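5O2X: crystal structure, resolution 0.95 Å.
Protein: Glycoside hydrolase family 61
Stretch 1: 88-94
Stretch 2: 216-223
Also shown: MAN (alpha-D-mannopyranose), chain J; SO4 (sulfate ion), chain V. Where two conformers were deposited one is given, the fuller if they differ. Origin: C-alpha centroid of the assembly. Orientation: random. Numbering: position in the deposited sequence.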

# COMPACT_ATOMS: atom_id res chain seq x y z
N GLY A 88 5.28 4.00 -12.29
CA GLY A 88 4.09 4.62 -11.76
C GLY A 88 4.26 5.09 -10.33
O GLY A 88 5.33 4.99 -9.73
N PRO A 89 3.17 5.63 -9.77
CA PRO A 89 3.18 6.21 -8.43
C PRO A 89 3.03 5.16 -7.34
O PRO A 89 2.64 4.01 -7.57
CB PRO A 89 1.92 7.10 -8.46
CG PRO A 89 0.97 6.35 -9.33
CD PRO A 89 1.88 5.81 -10.44
N ILE A 90 3.33 5.62 -6.12
CA ILE A 90 3.20 4.80 -4.91
C ILE A 90 2.45 5.63 -3.88
O ILE A 90 2.77 6.82 -3.68
CB ILE A 90 4.59 4.37 -4.37
CG1 ILE A 90 5.25 3.45 -5.40
CG2 ILE A 90 4.45 3.66 -3.03
CD1 ILE A 90 6.69 3.08 -5.08
N VAL A 91 1.45 5.01 -3.23
CA VAL A 91 0.65 5.68 -2.22
C VAL A 91 0.45 4.75 -1.05
O VAL A 91 0.51 3.52 -1.15
CB VAL A 91 -0.73 6.10 -2.80
CG1 VAL A 91 -0.59 7.23 -3.81
CG2 VAL A 91 -1.50 4.93 -3.38
N ASP A 92 0.16 5.37 0.11
CA ASP A 92 -0.14 4.63 1.33
C ASP A 92 -1.30 5.27 2.04
O ASP A 92 -1.38 6.52 2.13
CB ASP A 92 1.04 4.59 2.31
CG ASP A 92 2.17 3.76 1.75
OD1 ASP A 92 2.21 2.54 1.98
OD2 ASP A 92 3.07 4.33 1.05
N TYR A 93 -2.17 4.43 2.58
CA TYR A 93 -3.34 4.86 3.33
C TYR A 93 -3.41 4.10 4.64
O TYR A 93 -2.90 2.98 4.79
CB TYR A 93 -4.64 4.53 2.59
CG TYR A 93 -4.77 5.11 1.20
CD1 TYR A 93 -4.23 4.47 0.10
CD2 TYR A 93 -5.49 6.27 0.99
CE1 TYR A 93 -4.38 4.96 -1.18
CE2 TYR A 93 -5.67 6.76 -0.30
CZ TYR A 93 -5.12 6.12 -1.38
OH TYR A 93 -5.32 6.64 -2.63
N LEU A 94 -4.13 4.71 5.60
CA LEU A 94 -4.57 4.02 6.81
C LEU A 94 -6.09 4.09 6.87
O LEU A 94 -6.68 5.08 6.43
CB LEU A 94 -4.00 4.63 8.08
CG LEU A 94 -2.50 4.52 8.24
CD1 LEU A 94 -2.01 5.35 9.40
CD2 LEU A 94 -2.05 3.09 8.47
N ASN A 216 2.79 16.19 -16.88
CA ASN A 216 2.40 16.43 -15.51
C ASN A 216 1.55 15.26 -15.00
O ASN A 216 1.01 14.49 -15.80
CB ASN A 216 1.62 17.71 -15.34
CG ASN A 216 2.43 18.95 -15.63
OD1 ASN A 216 1.95 19.87 -16.28
ND2 ASN A 216 3.61 19.02 -15.05
N TYR A 217 1.46 15.12 -13.67
CA TYR A 217 0.77 13.96 -13.09
C TYR A 217 0.03 14.28 -11.83
O TYR A 217 0.66 14.74 -10.88
CB TYR A 217 1.73 12.81 -12.83
CG TYR A 217 1.01 11.55 -12.43
CD1 TYR A 217 0.28 10.86 -13.36
CD2 TYR A 217 1.02 11.09 -11.13
CE1 TYR A 217 -0.40 9.72 -13.02
CE2 TYR A 217 0.33 9.93 -10.78
CZ TYR A 217 -0.39 9.25 -11.73
OH TYR A 217 -1.08 8.14 -11.35
N ILE A 218 -1.28 13.97 -11.78
CA ILE A 218 -2.12 14.11 -10.59
C ILE A 218 -2.30 12.72 -9.99
O ILE A 218 -2.99 11.89 -10.58
CB ILE A 218 -3.47 14.75 -10.94
CG1 ILE A 218 -3.27 16.13 -11.58
CG2 ILE A 218 -4.36 14.80 -9.69
CD1 ILE A 218 -4.55 16.73 -12.10
N ILE A 219 -1.72 12.49 -8.83
CA ILE A 219 -1.83 11.19 -8.20
C ILE A 219 -3.29 10.96 -7.86
O ILE A 219 -3.92 11.83 -7.28
CB ILE A 219 -0.98 11.09 -6.92
CG1 ILE A 219 0.50 11.38 -7.19
CG2 ILE A 219 -1.16 9.74 -6.24
CD1 ILE A 219 1.30 11.51 -5.95
N PRO A 220 -3.87 9.79 -8.19
CA PRO A 220 -5.24 9.49 -7.87
C PRO A 220 -5.50 9.42 -6.37
O PRO A 220 -4.59 9.20 -5.57
CB PRO A 220 -5.46 8.10 -8.57
CG PRO A 220 -4.42 8.05 -9.65
CD PRO A 220 -3.25 8.76 -9.05
N GLY A 221 -6.77 9.56 -6.03
CA GLY A 221 -7.22 9.43 -4.65
C GLY A 221 -7.24 10.76 -3.91
O GLY A 221 -6.99 11.84 -4.47
N PRO A 222 -7.56 10.72 -2.62
CA PRO A 222 -7.68 11.94 -1.82
C PRO A 222 -6.32 12.54 -1.51
O PRO A 222 -5.27 11.93 -1.70
CB PRO A 222 -8.41 11.43 -0.54
CG PRO A 222 -7.97 10.00 -0.43
CD PRO A 222 -7.98 9.52 -1.87
N THR A 223 -6.34 13.76 -1.00
CA THR A 223 -5.14 14.44 -0.56
C THR A 223 -4.39 13.71 0.54
O THR A 223 -5.02 13.10 1.41
CB THR A 223 -5.58 15.91 -0.01
OG1 THR A 223 -6.67 15.74 0.89
CG2 THR A 223 -5.98 16.83 -1.14
C1 MAN J . -6.36 15.91 2.27
C2 MAN J . -7.50 15.31 3.04
C3 MAN J . -8.79 16.08 2.83
C4 MAN J . -8.56 17.56 3.09
C5 MAN J . -7.40 18.05 2.28
C6 MAN J . -7.15 19.50 2.67
O2 MAN J . -7.15 15.33 4.42
O3 MAN J . -9.85 15.56 3.65
O4 MAN J . -9.81 18.20 2.75
O5 MAN J . -6.21 17.31 2.51
O6 MAN J . -6.50 19.57 3.95
S SO4 V . -9.75 15.18 -1.62
O1 SO4 V . -10.61 14.19 -2.35
O2 SO4 V . -8.55 15.47 -2.45
O3 SO4 V . -9.34 14.51 -0.39
O4 SO4 V . -10.39 16.53 -1.38

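The two stretches run side by side in nearly the same direction, their end-to-end vectors only 8° apart. Residues 90-94 form a β-strand, whereas 216-223 has no regular secondary structure. No hydrogen bond links them. The CA separations, 7.1 Å from Pro89 CA to Ile219 CA and 9.8 Å from Tyr93 CA to Pro222 CA, are too wide for sheet-like backbone pairing. Side chains fill the gap.

Pro89, just before the strand, and Val91 within it point toward the second stretch, while Ile90 between them points away. Pro89 CG packs against Tyr217 CE2 at 3.9 Å, an apolar contact in which the compact proline ring meets the end of a long aromatic side chain, and comes within 3.4 Å of Tyr217 OH, which is hydrogen-bonded elsewhere in the structure. Val91 CG1 touches Ile219 CG2 at 3.5 Å; both β-branched residues carry methyls close to the backbone, well suited to van der Waals packing.

The CA-to-CB bond of Tyr93 points sideways, but the long side chain brings its end nearer the second stretch. Pro222 CD sits at the ring edge, 3.9 Å from Tyr93 CE2, while Tyr93 OH, hydrogen-bonded elsewhere in the structure, lies 3.9 Å from Gly221 CA. Glycine fits here doubly: a CB would clash with that hydroxyl, and the backbone angles themselves demand glycine. Beyond the contact, Thr223 OG1 is covalently bonded to mannose C1 (1.4 Å), an O-linked sugar.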